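Local coordinates for protein thermotoga maritima TmcAL (Thermotoga maritima, PDB 5Y0T) that belongs to the HIGH nucleotidyl transferase family of the HUP clan and holds adenosine-5'-rp-alpha-thio-triphosphate in its nucleotide pocket, at residues 10-14 / 208-214; 50-54 / 337-341; 215-219 / 248-252. The contacts are given in a common frame with arbitrary orientation. Residues are numbered along the deposited sequence.

Overall arrangement
Contact 1 forms part of the pocket that holds adenosine-5'-rp-alpha-thio-triphosphate (TAT), with Tyr-10, His-14 and Ala-210 hydrogen-bonded to the triphosphate. Contact 3 continues along the same helix, 210-218, its centre about 11 Å from that of contact 1; the two touch where Pro-12 CG meets Met-217 CE at 3.8 Å and Arg-214 O meets Phe-249 CE1 at 3.7 Å. Contact 2 joins helix 52-61 to strand 337-343, its centre about 18 Å from that of contact 1 and about 21 Å from that of contact 3; it touches neither, the nearest atoms being about 5 Å away in both cases. The side chains of Met-217 (contact 3) and Lys-52 (contact 2) are about 11 and 12 Å from TAT.

Contact 1: 10-14 / 208-214; sequences YNPFH and SSATAIR. With TAT (adenosine-5'-rp-alpha-thio-triphosphate), chain E.
This is a buried loop-to-helix contact that closes the phosphate end of the nucleotide pocket. Segment 10-14 follows strand 3-8 and runs into the HxGH signature of the family, with His-14 as N-cap of helix 15-28; 208-214 (SSATAIR) resembles the SSTxIR motif of related nucleotidyl transferases and starts helix 210-218. Asn-11 faces Ala-210, CA to CA 6.0 Å. Tyr-10 takes a left-handed backbone conformation (60/62), and the peptide between Asn-11 and Pro-12 is cis. Ser-209 caps its helix: its OG, with chi1 p, accepts from Ala-212 N at 3.0 Å.

Across the segments, Arg-214 NH1 donates to Asn-11 O at 2.7 Å, while its NH2 end forms a salt bridge with Glu-46. Over one face of the Arg-214 guanidinium lies the Asn-11 amide (chi1 t), ND2 3.5 Å from NH1, two donors; its hydrogen bonds go to Val-49 N and the modified residue CSD at position 42. Pro-12 packs on the helix, its CG 3.9 Å from Ile-213 CG2, and His-14 CB lies 3.5 Å from Ile-213 CD1. With His-14 in rotamer p, one ring face lies against Ser-208 O (CD2 to O 3.7 Å), and the ring stacks on His-17. Tyr-10 N donates to TAT O2A at 2.9 Å. A second phosphate oxygen, TAT O1A, bridges the segments, accepting from Ala-210 N at 2.9 Å and His-14 NE2 at 3.0 Å.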
ATOM      1  N   TYR A  10      26.867  -4.833   3.500  1.00 21.35           N
ATOM      2  CA  TYR A  10      27.189  -4.786   4.928  1.00 23.35           C
ATOM      3  C   TYR A  10      25.922  -4.980   5.767  1.00 23.52           C
ATOM      4  O   TYR A  10      25.564  -4.111   6.560  1.00 22.14           O
ATOM      5  CB  TYR A  10      27.869  -3.439   5.298  1.00 18.23           C
ATOM      6  CG  TYR A  10      29.286  -3.241   4.757  1.00 22.49           C
ATOM      7  CD1 TYR A  10      30.083  -4.329   4.386  1.00 22.17           C
ATOM      8  CD2 TYR A  10      29.830  -1.965   4.636  1.00 20.76           C
ATOM      9  CE1 TYR A  10      31.388  -4.143   3.902  1.00 19.18           C
ATOM     10  CE2 TYR A  10      31.124  -1.770   4.158  1.00 21.44           C
ATOM     11  CZ  TYR A  10      31.901  -2.854   3.799  1.00 20.49           C
ATOM     12  OH  TYR A  10      33.195  -2.650   3.338  1.00 18.54           O
ATOM     13  N   ASN A  11      25.284  -6.143   5.621  1.00 19.37           N
ATOM     14  CA  ASN A  11      23.968  -6.394   6.212  1.00 24.02           C
ATOM     15  C   ASN A  11      23.940  -7.616   7.119  1.00 22.50           C
ATOM     16  O   ASN A  11      23.272  -8.600   6.800  1.00 23.25           O
ATOM     17  CB  ASN A  11      22.914  -6.578   5.102  1.00 20.42           C
ATOM     18  CG  ASN A  11      21.484  -6.645   5.648  1.00 22.41           C
ATOM     19  OD1 ASN A  11      21.210  -6.210   6.761  1.00 23.57           O
ATOM     20  ND2 ASN A  11      20.577  -7.215   4.867  1.00 24.11           N
ATOM     21  N   PRO A  12      24.649  -7.568   8.261  1.00 21.78           N
ATOM     22  CA  PRO A  12      25.483  -6.499   8.826  1.00 18.31           C
ATOM     23  C   PRO A  12      26.975  -6.576   8.426  1.00 25.01           C
ATOM     24  O   PRO A  12      27.397  -7.547   7.779  1.00 20.40           O
ATOM     25  CB  PRO A  12      25.341  -6.737  10.327  1.00 22.20           C
ATOM     26  CG  PRO A  12      25.390  -8.259  10.398  1.00 21.21           C
ATOM     27  CD  PRO A  12      24.577  -8.728   9.179  1.00 18.33           C
ATOM     28  N   PHE A  13      27.775  -5.596   8.864  1.00 22.04           N
ATOM     29  CA  PHE A  13      29.219  -5.633   8.591  1.00 21.02           C
ATOM     30  C   PHE A  13      29.794  -6.703   9.483  1.00 25.63           C
ATOM     31  O   PHE A  13      29.729  -6.575  10.703  1.00 19.48           O
ATOM     32  CB  PHE A  13      29.882  -4.283   8.886  1.00 20.38           C
ATOM     33  CG  PHE A  13      31.312  -4.181   8.418  1.00 19.13           C
ATOM     34  CD1 PHE A  13      32.317  -4.927   9.025  1.00 22.90           C
ATOM     35  CD2 PHE A  13      31.649  -3.333   7.376  1.00 21.60           C
ATOM     36  CE1 PHE A  13      33.637  -4.833   8.596  1.00 22.72           C
ATOM     37  CE2 PHE A  13      32.969  -3.237   6.940  1.00 24.80           C
ATOM     38  CZ  PHE A  13      33.952  -3.994   7.540  1.00 19.67           C
ATOM     39  N   HIS A  14      30.389  -7.743   8.895  1.00 23.28           N
ATOM     40  CA  HIS A  14      30.861  -8.849   9.716  1.00 17.82           C
ATOM     41  C   HIS A  14      32.347  -9.100   9.498  1.00 18.43           C
ATOM     42  O   HIS A  14      33.031  -8.322   8.847  1.00 19.67           O
ATOM     43  CB  HIS A  14      30.046 -10.139   9.449  1.00 24.11           C
ATOM     44  CG  HIS A  14      29.959 -10.547   8.006  1.00 24.28           C
ATOM     45  ND1 HIS A  14      31.056 -10.601   7.171  1.00 24.62           N
ATOM     46  CD2 HIS A  14      28.899 -10.951   7.259  1.00 23.50           C
ATOM     47  CE1 HIS A  14      30.675 -11.016   5.972  1.00 27.26           C
ATOM     48  NE2 HIS A  14      29.371 -11.237   6.001  1.00 24.84           N
ATOM     49  N   SER A 208      30.782 -16.246   9.383  1.00 34.75           N
ATOM     50  CA  SER A 208      29.443 -16.700   9.095  1.00 30.36           C
ATOM     51  C   SER A 208      28.932 -15.720   8.074  1.00 31.30           C
ATOM     52  O   SER A 208      29.365 -14.566   8.071  1.00 26.21           O
ATOM     53  CB  SER A 208      28.571 -16.733  10.352  1.00 32.17           C
ATOM     54  OG  SER A 208      28.989 -17.777  11.223  1.00 33.07           O
ATOM     55  N   SER A 209      28.064 -16.192   7.186  1.00 28.33           N
ATOM     56  CA  SER A 209      27.463 -15.342   6.175  1.00 30.05           C
ATOM     57  C   SER A 209      26.561 -14.298   6.826  1.00 29.99           C
ATOM     58  O   SER A 209      26.022 -14.521   7.917  1.00 23.49           O
ATOM     59  CB  SER A 209      26.650 -16.185   5.191  1.00 33.17           C
ATOM     60  OG  SER A 209      25.466 -16.649   5.824  1.00 32.46           O
ATOM     61  N   ALA A 210      26.366 -13.181   6.137  1.00 21.97           N
ATOM     62  CA  ALA A 210      25.457 -12.146   6.604  1.00 20.88           C
ATOM     63  C   ALA A 210      24.060 -12.718   6.881  1.00 29.17           C
ATOM     64  O   ALA A 210      23.400 -12.325   7.844  1.00 25.68           O
ATOM     65  CB  ALA A 210      25.384 -10.994   5.566  1.00 20.24           C
ATOM     66  N   THR A 211      23.620 -13.671   6.061  1.00 25.22           N
ATOM     67  CA  THR A 211      22.280 -14.242   6.249  1.00 28.71           C
ATOM     68  C   THR A 211      22.241 -15.135   7.494  1.00 26.91           C
ATOM     69  O   THR A 211      21.286 -15.091   8.267  1.00 27.00           O
ATOM     70  CB  THR A 211      21.815 -15.041   5.004  1.00 35.73           C
ATOM     71  OG1 THR A 211      21.714 -14.155   3.877  1.00 35.57           O
ATOM     72  CG2 THR A 211      20.459 -15.681   5.246  1.00 34.98           C
ATOM     73  N   ALA A 212      23.285 -15.924   7.715  1.00 24.33           N
ATOM     74  CA  ALA A 212      23.341 -16.723   8.939  1.00 28.54           C
ATOM     75  C   ALA A 212      23.307 -15.810  10.175  1.00 27.06           C
ATOM     76  O   ALA A 212      22.629 -16.102  11.157  1.00 28.89           O
ATOM     77  CB  ALA A 212      24.589 -17.609   8.955  1.00 24.52           C
ATOM     78  N   ILE A 213      24.026 -14.695  10.111  1.00 24.29           N
ATOM     79  CA  ILE A 213      24.121 -13.805  11.267  1.00 22.84           C
ATOM     80  C   ILE A 213      22.783 -13.143  11.560  1.00 24.98           C
ATOM     81  O   ILE A 213      22.389 -12.999  12.724  1.00 27.30           O
ATOM     82  CB  ILE A 213      25.219 -12.744  11.059  1.00 23.41           C
ATOM     83  CG1 ILE A 213      26.583 -13.439  10.988  1.00 24.67           C
ATOM     84  CG2 ILE A 213      25.220 -11.717  12.200  1.00 22.95           C
ATOM     85  CD1 ILE A 213      27.663 -12.531  10.438  1.00 22.41           C
ATOM     86  N   ARG A 214      22.069 -12.761  10.510  1.00 26.60           N
ATOM     87  CA  ARG A 214      20.734 -12.215  10.702  1.00 26.62           C
ATOM     88  C   ARG A 214      19.827 -13.267  11.343  1.00 28.48           C
ATOM     89  O   ARG A 214      18.973 -12.940  12.161  1.00 26.49           O
ATOM     90  CB  ARG A 214      20.153 -11.718   9.375  1.00 23.60           C
ATOM     91  CG  ARG A 214      20.861 -10.469   8.838  1.00 24.73           C
ATOM     92  CD  ARG A 214      20.042  -9.761   7.744  1.00 24.42           C
ATOM     93  NE  ARG A 214      19.688 -10.664   6.646  1.00 27.65           N
ATOM     94  CZ  ARG A 214      20.486 -10.967   5.623  1.00 26.69           C
ATOM     95  NH1 ARG A 214      21.703 -10.457   5.547  1.00 25.04           N
ATOM     96  NH2 ARG A 214      20.063 -11.794   4.676  1.00 29.52           N
TER
HETATM   97  N1  TAT E1001      35.787 -13.474   2.677  1.00 28.55           N
HETATM   98  C2  TAT E1001      36.252 -12.574   1.789  1.00 34.70           C
HETATM   99  N3  TAT E1001      35.504 -11.579   1.281  1.00 26.98           N
HETATM  100  C4  TAT E1001      34.210 -11.430   1.654  1.00 27.16           C
HETATM  101  C5  TAT E1001      33.635 -12.358   2.633  1.00 26.03           C
HETATM  102  C6  TAT E1001      34.521 -13.432   3.138  1.00 31.15           C
HETATM  103  N6  TAT E1001      34.073 -14.338   4.041  1.00 28.54           N
HETATM  104  N7  TAT E1001      32.355 -11.976   2.826  1.00 26.40           N
HETATM  105  C8  TAT E1001      32.126 -10.886   2.048  1.00 24.55           C
HETATM  106  N9  TAT E1001      33.236 -10.566   1.353  1.00 24.46           N
HETATM  107  PA  TAT E1001      28.698  -7.597   0.700  1.00 28.39           P
HETATM  108  PB  TAT E1001      28.111 -10.476   0.608  1.00 30.16           P
HETATM  109  PG  TAT E1001      27.494 -12.610   2.456  1.00 31.84           P
HETATM  110  C1' TAT E1001      33.368  -9.452   0.388  1.00 22.95           C
HETATM  111  O1A TAT E1001      28.055 -12.855   3.847  1.00 22.08           O
HETATM  112  O1B TAT E1001      26.808 -10.779  -0.068  1.00 30.80           O
HETATM  113  S1G TAT E1001      28.258  -7.224  -1.158  1.00 25.90           S
HETATM  114  C2' TAT E1001      32.339  -9.608  -0.731  1.00 23.37           C
HETATM  115  O2' TAT E1001      32.749 -10.570  -1.703  1.00 23.77           O
HETATM  116  O2A TAT E1001      28.321  -6.559   1.743  1.00 26.72           O
HETATM  117  O2B TAT E1001      29.400 -10.771  -0.116  1.00 31.16           O
HETATM  118  O2G TAT E1001      25.993 -12.396   2.461  1.00 27.29           O
HETATM  119  C3' TAT E1001      32.257  -8.197  -1.269  1.00 25.16           C
HETATM  120  O3' TAT E1001      33.302  -7.946  -2.227  1.00 21.31           O
HETATM  121  O3A TAT E1001      28.050  -8.984   1.217  1.00 30.75           O
HETATM  122  O3B TAT E1001      28.145 -11.186   2.064  1.00 30.60           O
HETATM  123  O3G TAT E1001      27.962 -13.552   1.373  1.00 31.46           O
HETATM  124  C4' TAT E1001      32.497  -7.345  -0.027  1.00 27.29           C
HETATM  125  O4' TAT E1001      33.068  -8.191   0.978  1.00 22.68           O
HETATM  126  C5' TAT E1001      31.194  -6.752   0.519  1.00 20.23           C
HETATM  127  O5' TAT E1001      30.288  -7.825   0.779  1.00 24.99           O

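Contact 2: 50-54 / 337-341; sequences IDKFA and IRILG
Four buried side chains make this contact: Lys-52 and Phe-53 from the first turn of a helix, Arg-338 and Leu-340 from a strand. Phe-53 and Leu-340 are the closest backbone pair, CA to CA 6.8 Å. Lys-52 points its CA-CB bond at the strand and, after chi1 p, runs fully extended (t, t, t), which brings its CD to 4.1 Å from Leu-340 CD2 and its NZ to 3.8 Å from Arg-338 NH1. Those like charges tolerate each other because Asp-413 forms salt bridges with both; Lys-52 also pairs with Glu-69 and bonds to Thr-395.

Helix 52-61 is the connection of a beta-alpha-beta crossover between the adjacent parallel strands 32-38 and 66-70. Asp-51 is its N-cap: with chi1 p, its OD1 accepts from Ala-54 N at 3.0 Å. Strand 337-343 runs antiparallel to 66-70, and a classic beta bulge sets Leu-340 (phi/psi -88/-23) and Gly-341 (179/159) both against Val-67.

Phe-53 leaves its CA sideways, but chi1 m carries the ring nearer the strand, where CE1 approaches Leu-340 CD2 at 4.3 Å. Leu-340 is in the mt rotamer, its CA-CB bond directed at the helix. Arg-338 has chi1 t and chi2 p, a bend that takes the guanidinium to the edge of the Phe-53 ring, NH2 to CE1 4.1 Å.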
ATOM      1  N   ILE A  50      19.824  -3.099  10.056  1.00 19.37           N
ATOM      2  CA  ILE A  50      19.828  -1.739  10.630  1.00 20.06           C
ATOM      3  C   ILE A  50      20.018  -0.770   9.472  1.00 20.72           C
ATOM      4  O   ILE A  50      20.411  -1.201   8.390  1.00 18.65           O
ATOM      5  CB  ILE A  50      20.929  -1.513  11.672  1.00 18.35           C
ATOM      6  CG1 ILE A  50      22.306  -1.898  11.099  1.00 16.23           C
ATOM      7  CG2 ILE A  50      20.655  -2.296  12.962  1.00 18.40           C
ATOM      8  CD1 ILE A  50      23.446  -1.679  12.125  1.00 23.73           C
ATOM      9  N   ASP A  51      19.754   0.524   9.664  1.00 20.56           N
ATOM     10  CA  ASP A  51      19.606   1.368   8.475  1.00 18.87           C
ATOM     11  C   ASP A  51      20.944   1.845   7.921  1.00 19.63           C
ATOM     12  O   ASP A  51      22.005   1.549   8.467  1.00 16.04           O
ATOM     13  CB  ASP A  51      18.640   2.550   8.740  1.00 22.06           C
ATOM     14  CG  ASP A  51      19.211   3.643   9.632  1.00 23.38           C
ATOM     15  OD1 ASP A  51      20.425   3.672   9.943  1.00 23.54           O
ATOM     16  OD2 ASP A  51      18.401   4.517  10.020  1.00 27.54           O
ATOM     17  N   LYS A  52      20.884   2.571   6.808  1.00 16.06           N
ATOM     18  CA  LYS A  52      22.095   2.896   6.059  1.00 17.17           C
ATOM     19  C   LYS A  52      22.958   3.914   6.796  1.00 18.28           C
ATOM     20  O   LYS A  52      24.177   3.954   6.611  1.00 20.85           O
ATOM     21  CB  LYS A  52      21.723   3.422   4.661  1.00 16.79           C
ATOM     22  CG  LYS A  52      20.974   4.762   4.712  1.00 18.33           C
ATOM     23  CD  LYS A  52      20.294   5.070   3.377  1.00 14.31           C
ATOM     24  CE  LYS A  52      19.517   6.394   3.468  1.00 17.96           C
ATOM     25  NZ  LYS A  52      18.837   6.722   2.165  1.00 18.23           N
ATOM     26  N   PHE A  53      22.343   4.726   7.651  1.00 17.22           N
ATOM     27  CA  PHE A  53      23.123   5.711   8.410  1.00 17.75           C
ATOM     28  C   PHE A  53      23.996   5.010   9.457  1.00 22.95           C
ATOM     29  O   PHE A  53      25.172   5.343   9.655  1.00 21.94           O
ATOM     30  CB  PHE A  53      22.182   6.734   9.053  1.00 22.95           C
ATOM     31  CG  PHE A  53      21.314   7.454   8.044  1.00 22.19           C
ATOM     32  CD1 PHE A  53      21.874   8.327   7.133  1.00 27.72           C
ATOM     33  CD2 PHE A  53      19.951   7.242   8.007  1.00 26.73           C
ATOM     34  CE1 PHE A  53      21.078   8.982   6.199  1.00 25.02           C
ATOM     35  CE2 PHE A  53      19.156   7.891   7.075  1.00 30.79           C
ATOM     36  CZ  PHE A  53      19.723   8.758   6.179  1.00 24.05           C
ATOM     37  N   ALA A  54      23.423   4.013  10.113  1.00 19.84           N
ATOM     38  CA  ALA A  54      24.189   3.192  11.045  1.00 18.00           C
ATOM     39  C   ALA A  54      25.267   2.383  10.316  1.00 19.53           C
ATOM     40  O   ALA A  54      26.422   2.310  10.756  1.00 21.47           O
ATOM     41  CB  ALA A  54      23.252   2.265  11.819  1.00 19.35           C
ATOM     42  N   ILE A 337      25.566  11.393  -7.139  1.00 18.33           N
ATOM     43  CA  ILE A 337      26.350  10.695  -6.145  1.00 18.56           C
ATOM     44  C   ILE A 337      25.865  11.129  -4.767  1.00 19.06           C
ATOM     45  O   ILE A 337      26.045  12.284  -4.388  1.00 19.76           O
ATOM     46  CB  ILE A 337      27.852  11.000  -6.291  1.00 22.07           C
ATOM     47  CG1 ILE A 337      28.364  10.482  -7.644  1.00 20.44           C
ATOM     48  CG2 ILE A 337      28.616  10.335  -5.151  1.00 22.00           C
ATOM     49  CD1 ILE A 337      29.685  11.125  -8.103  1.00 17.81           C
ATOM     50  N   ARG A 338      25.265  10.207  -4.019  1.00 18.48           N
ATOM     51  CA  ARG A 338      24.757  10.529  -2.680  1.00 17.29           C
ATOM     52  C   ARG A 338      25.825  10.202  -1.634  1.00 19.76           C
ATOM     53  O   ARG A 338      26.255   9.068  -1.544  1.00 16.61           O
ATOM     54  CB  ARG A 338      23.462   9.747  -2.375  1.00 20.27           C
ATOM     55  CG  ARG A 338      23.001   9.834  -0.895  1.00 19.58           C
ATOM     56  CD  ARG A 338      22.230  11.131  -0.602  1.00 23.22           C
ATOM     57  NE  ARG A 338      21.830  11.216   0.810  1.00 20.33           N
ATOM     58  CZ  ARG A 338      20.730  10.653   1.302  1.00 25.02           C
ATOM     59  NH1 ARG A 338      19.905   9.990   0.493  1.00 19.52           N
ATOM     60  NH2 ARG A 338      20.436  10.778   2.592  1.00 20.87           N
ATOM     61  N   ILE A 339      26.235  11.190  -0.841  1.00 17.67           N
ATOM     62  CA  ILE A 339      27.216  10.965   0.221  1.00 16.08           C
ATOM     63  C   ILE A 339      26.486  10.579   1.497  1.00 18.02           C
ATOM     64  O   ILE A 339      25.707  11.375   2.006  1.00 20.06           O
ATOM     65  CB  ILE A 339      28.058  12.229   0.532  1.00 22.54           C
ATOM     66  CG1 ILE A 339      28.701  12.828  -0.727  1.00 23.04           C
ATOM     67  CG2 ILE A 339      29.080  11.941   1.648  1.00 19.49           C
ATOM     68  CD1 ILE A 339      29.519  11.882  -1.526  1.00 25.52           C
ATOM     69  N   LEU A 340      26.678   9.349   1.975  1.00 16.86           N
ATOM     70  CA  LEU A 340      26.114   8.943   3.262  1.00 20.85           C
ATOM     71  C   LEU A 340      27.029   9.245   4.442  1.00 21.55           C
ATOM     72  O   LEU A 340      26.561   9.349   5.575  1.00 17.25           O
ATOM     73  CB  LEU A 340      25.772   7.452   3.255  1.00 20.30           C
ATOM     74  CG  LEU A 340      24.635   7.033   2.322  1.00 20.84           C
ATOM     75  CD1 LEU A 340      24.507   5.532   2.391  1.00 17.20           C
ATOM     76  CD2 LEU A 340      23.280   7.731   2.678  1.00 18.58           C
ATOM     77  N   GLY A 341      28.332   9.370   4.188  1.00 18.68           N
ATOM     78  CA  GLY A 341      29.257   9.674   5.257  1.00 16.54           C
ATOM     79  C   GLY A 341      30.700   9.766   4.790  1.00 19.67           C
ATOM     80  O   GLY A 341      31.056   9.258   3.715  1.00 16.46           O
TER

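Contact 3: 215-219 / 248-252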
ATOM      1  N   ASN A 215      20.018 -14.538  10.999  1.00 27.08           N
ATOM      2  CA  ASN A 215      19.214 -15.584  11.622  1.00 27.67           C
ATOM      3  C   ASN A 215      19.599 -15.800  13.081  1.00 34.06           C
ATOM      4  O   ASN A 215      18.749 -16.139  13.911  1.00 26.77           O
ATOM      5  CB  ASN A 215      19.331 -16.907  10.848  1.00 31.88           C
ATOM      6  CG  ASN A 215      18.513 -16.897   9.574  1.00 34.96           C
ATOM      7  OD1 ASN A 215      17.626 -16.059   9.409  1.00 37.00           O
ATOM      8  ND2 ASN A 215      18.800 -17.826   8.671  1.00 35.75           N
ATOM      9  N   LEU A 216      20.879 -15.606  13.392  1.00 29.73           N
ATOM     10  CA  LEU A 216      21.320 -15.648  14.782  1.00 27.62           C
ATOM     11  C   LEU A 216      20.640 -14.542  15.590  1.00 29.64           C
ATOM     12  O   LEU A 216      20.231 -14.770  16.728  1.00 32.81           O
ATOM     13  CB  LEU A 216      22.842 -15.517  14.881  1.00 26.04           C
ATOM     14  CG  LEU A 216      23.688 -16.708  14.421  1.00 27.75           C
ATOM     15  CD1 LEU A 216      25.156 -16.334  14.423  1.00 32.67           C
ATOM     16  CD2 LEU A 216      23.448 -17.946  15.298  1.00 30.62           C
ATOM     17  N   MET A 217      20.518 -13.350  15.009  1.00 24.39           N
ATOM     18  CA  MET A 217      19.779 -12.271  15.680  1.00 25.55           C
ATOM     19  C   MET A 217      18.327 -12.663  15.966  1.00 30.91           C
ATOM     20  O   MET A 217      17.860 -12.484  17.094  1.00 33.65           O
ATOM     21  CB  MET A 217      19.815 -10.997  14.850  1.00 22.66           C
ATOM     22  CG  MET A 217      21.226 -10.403  14.703  1.00 24.78           C
ATOM     23  SD  MET A 217      21.116  -8.886  13.753  1.00 30.23           S
ATOM     24  CE  MET A 217      22.743  -8.807  13.008  1.00 33.93           C
ATOM     25  N   ARG A 218      17.627 -13.197  14.959  1.00 29.27           N
ATOM     26  CA  ARG A 218      16.252 -13.703  15.138  1.00 31.88           C
ATOM     27  C   ARG A 218      16.120 -14.654  16.319  1.00 37.61           C
ATOM     28  O   ARG A 218      15.149 -14.593  17.083  1.00 36.95           O
ATOM     29  CB  ARG A 218      15.755 -14.428  13.879  1.00 33.08           C
ATOM     30  CG  ARG A 218      15.504 -13.528  12.672  1.00 28.43           C
ATOM     31  CD  ARG A 218      15.023 -14.343  11.470  1.00 26.82           C
ATOM     32  NE  ARG A 218      14.486 -13.481  10.412  1.00 29.80           N
ATOM     33  CZ  ARG A 218      15.188 -13.020   9.379  1.00 33.55           C
ATOM     34  NH1 ARG A 218      16.466 -13.345   9.248  1.00 31.10           N
ATOM     35  NH2 ARG A 218      14.608 -12.233   8.469  1.00 26.88           N
ATOM     36  N   GLU A 219      17.102 -15.537  16.465  1.00 35.14           N
ATOM     37  CA  GLU A 219      17.085 -16.539  17.521  1.00 34.29           C
ATOM     38  C   GLU A 219      17.644 -15.978  18.818  1.00 37.39           C
ATOM     39  O   GLU A 219      17.796 -16.704  19.806  1.00 35.72           O
ATOM     40  CB  GLU A 219      17.885 -17.771  17.108  1.00 38.56           C
ATOM     41  CG  GLU A 219      17.319 -18.490  15.907  1.00 48.58           C
ATOM     42  CD  GLU A 219      18.140 -19.700  15.530  1.00 59.33           C
ATOM     43  OE1 GLU A 219      18.664 -20.371  16.446  1.00 66.24           O
ATOM     44  OE2 GLU A 219      18.262 -19.980  14.320  1.00 61.61           O
ATOM     45  N   VAL A 248      15.540  -4.840  11.994  1.00 21.38           N
ATOM     46  CA  VAL A 248      14.400  -4.803  11.089  1.00 21.24           C
ATOM     47  C   VAL A 248      14.473  -6.040  10.204  1.00 23.37           C
ATOM     48  O   VAL A 248      15.501  -6.279   9.563  1.00 23.74           O
ATOM     49  CB  VAL A 248      14.395  -3.532  10.214  1.00 20.20           C
ATOM     50  CG1 VAL A 248      13.240  -3.588   9.196  1.00 18.16           C
ATOM     51  CG2 VAL A 248      14.294  -2.272  11.091  1.00 16.24           C
ATOM     52  N   PHE A 249      13.405  -6.837  10.177  1.00 18.66           N
ATOM     53  CA  PHE A 249      13.406  -8.075   9.383  1.00 18.99           C
ATOM     54  C   PHE A 249      12.318  -8.031   8.316  1.00 21.76           C
ATOM     55  O   PHE A 249      11.321  -7.327   8.465  1.00 21.78           O
ATOM     56  CB  PHE A 249      13.199  -9.315  10.263  1.00 21.67           C
ATOM     57  CG  PHE A 249      14.310  -9.574  11.249  1.00 27.30           C
ATOM     58  CD1 PHE A 249      15.600  -9.844  10.811  1.00 29.17           C
ATOM     59  CD2 PHE A 249      14.060  -9.568  12.616  1.00 24.80           C
ATOM     60  CE1 PHE A 249      16.622 -10.096  11.720  1.00 29.85           C
ATOM     61  CE2 PHE A 249      15.075  -9.813  13.530  1.00 26.65           C
ATOM     62  CZ  PHE A 249      16.366 -10.078  13.074  1.00 22.31           C
ATOM     63  N   LEU A 250      12.510  -8.785   7.240  1.00 23.24           N
ATOM     64  CA  LEU A 250      11.517  -8.824   6.166  1.00 24.81           C
ATOM     65  C   LEU A 250      10.146  -9.232   6.680  1.00 21.98           C
ATOM     66  O   LEU A 250       9.123  -8.714   6.237  1.00 22.59           O
ATOM     67  CB  LEU A 250      11.953  -9.788   5.071  1.00 26.57           C
ATOM     68  CG  LEU A 250      11.004  -9.875   3.878  1.00 31.18           C
ATOM     69  CD1 LEU A 250      10.846  -8.532   3.219  1.00 29.92           C
ATOM     70  CD2 LEU A 250      11.540 -10.905   2.894  1.00 31.41           C
ATOM     71  N   GLU A 251      10.120 -10.152   7.632  1.00 22.77           N
ATOM     72  CA  GLU A 251       8.838 -10.650   8.110  1.00 24.37           C
ATOM     73  C   GLU A 251       8.059  -9.538   8.831  1.00 23.62           C
ATOM     74  O   GLU A 251       6.819  -9.573   8.867  1.00 27.00           O
ATOM     75  CB  GLU A 251       9.032 -11.880   9.008  1.00 26.25           C
ATOM     76  CG  GLU A 251       9.897 -11.653  10.230  1.00 33.39           C
ATOM     77  CD  GLU A 251      11.329 -12.132  10.055  1.00 35.05           C
ATOM     78  OE1 GLU A 251      11.854 -12.100   8.916  1.00 26.21           O
ATOM     79  OE2 GLU A 251      11.928 -12.537  11.076  1.00 31.89           O
ATOM     80  N   ASN A 252       8.761  -8.530   9.355  1.00 25.96           N
ATOM     81  CA  ASN A 252       8.087  -7.362   9.938  1.00 24.01           C
ATOM     82  C   ASN A 252       7.302  -6.586   8.869  1.00 24.20           C
ATOM     83  O   ASN A 252       6.308  -5.922   9.171  1.00 25.47           O
ATOM     84  CB  ASN A 252       9.083  -6.401  10.627  1.00 24.00           C
ATOM     85  CG  ASN A 252       9.957  -7.092  11.673  1.00 29.70           C
ATOM     86  OD1 ASN A 252      11.146  -6.808  11.782  1.00 31.19           O
ATOM     87  ND2 ASN A 252       9.368  -7.994  12.446  1.00 29.58           N
TER
HETATM   88  O   HOH W   1      15.278  -9.772   6.792  1.00 20.93           O
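Residues 215-218 are the last turn of helix 210-218, still helical in phi/psi, and Glu-219 N closes it by bonding to Asn-215 O at 3.1 Å. Facing it is the loop between helices 231-242 and 254-261. There Leu-250 (-56/-37) and Glu-251 (-66/-24) are the two central residues of a type I beta turn, with Asn-252 N donating to Phe-249 O at 3.0 Å. The side chain of Asn-252 returns to the same residue, its OD1 accepting from Phe-249 N at 2.8 Å. The backbones stay apart, with the closest CA pair, Arg-218 and Phe-249, 8.5 Å from each other.

Arg-218 spans that gap. Its chain is m, t, t over the first three angles, and it lies across the Phe-249 ring: CG sits 3.7 Å from the ring centroid, 18° off the normal, a CH-pi contact over the face. Further on, Phe-249 CD1 lies over one face of the guanidinium, 3.5 Å from NH2. The guanidinium then meets Glu-251 side-on, NE to OE2 and NH2 to OE1 both at 2.8 Å. Met-217 CB reaches the ring edge, 4.0 Å from Phe-249 CZ, while the end of its side chain turns off toward Pro-12. Water 1 accepts from Leu-250 N at 3.0 Å and, weakly, from Arg-218 NH2 at 3.1 Å.

One arginine thus sets its aliphatic stem on an aromatic face and its charge in a two-point salt bridge, so apolar and ionic contacts at this partly exposed site both run through the same side chain.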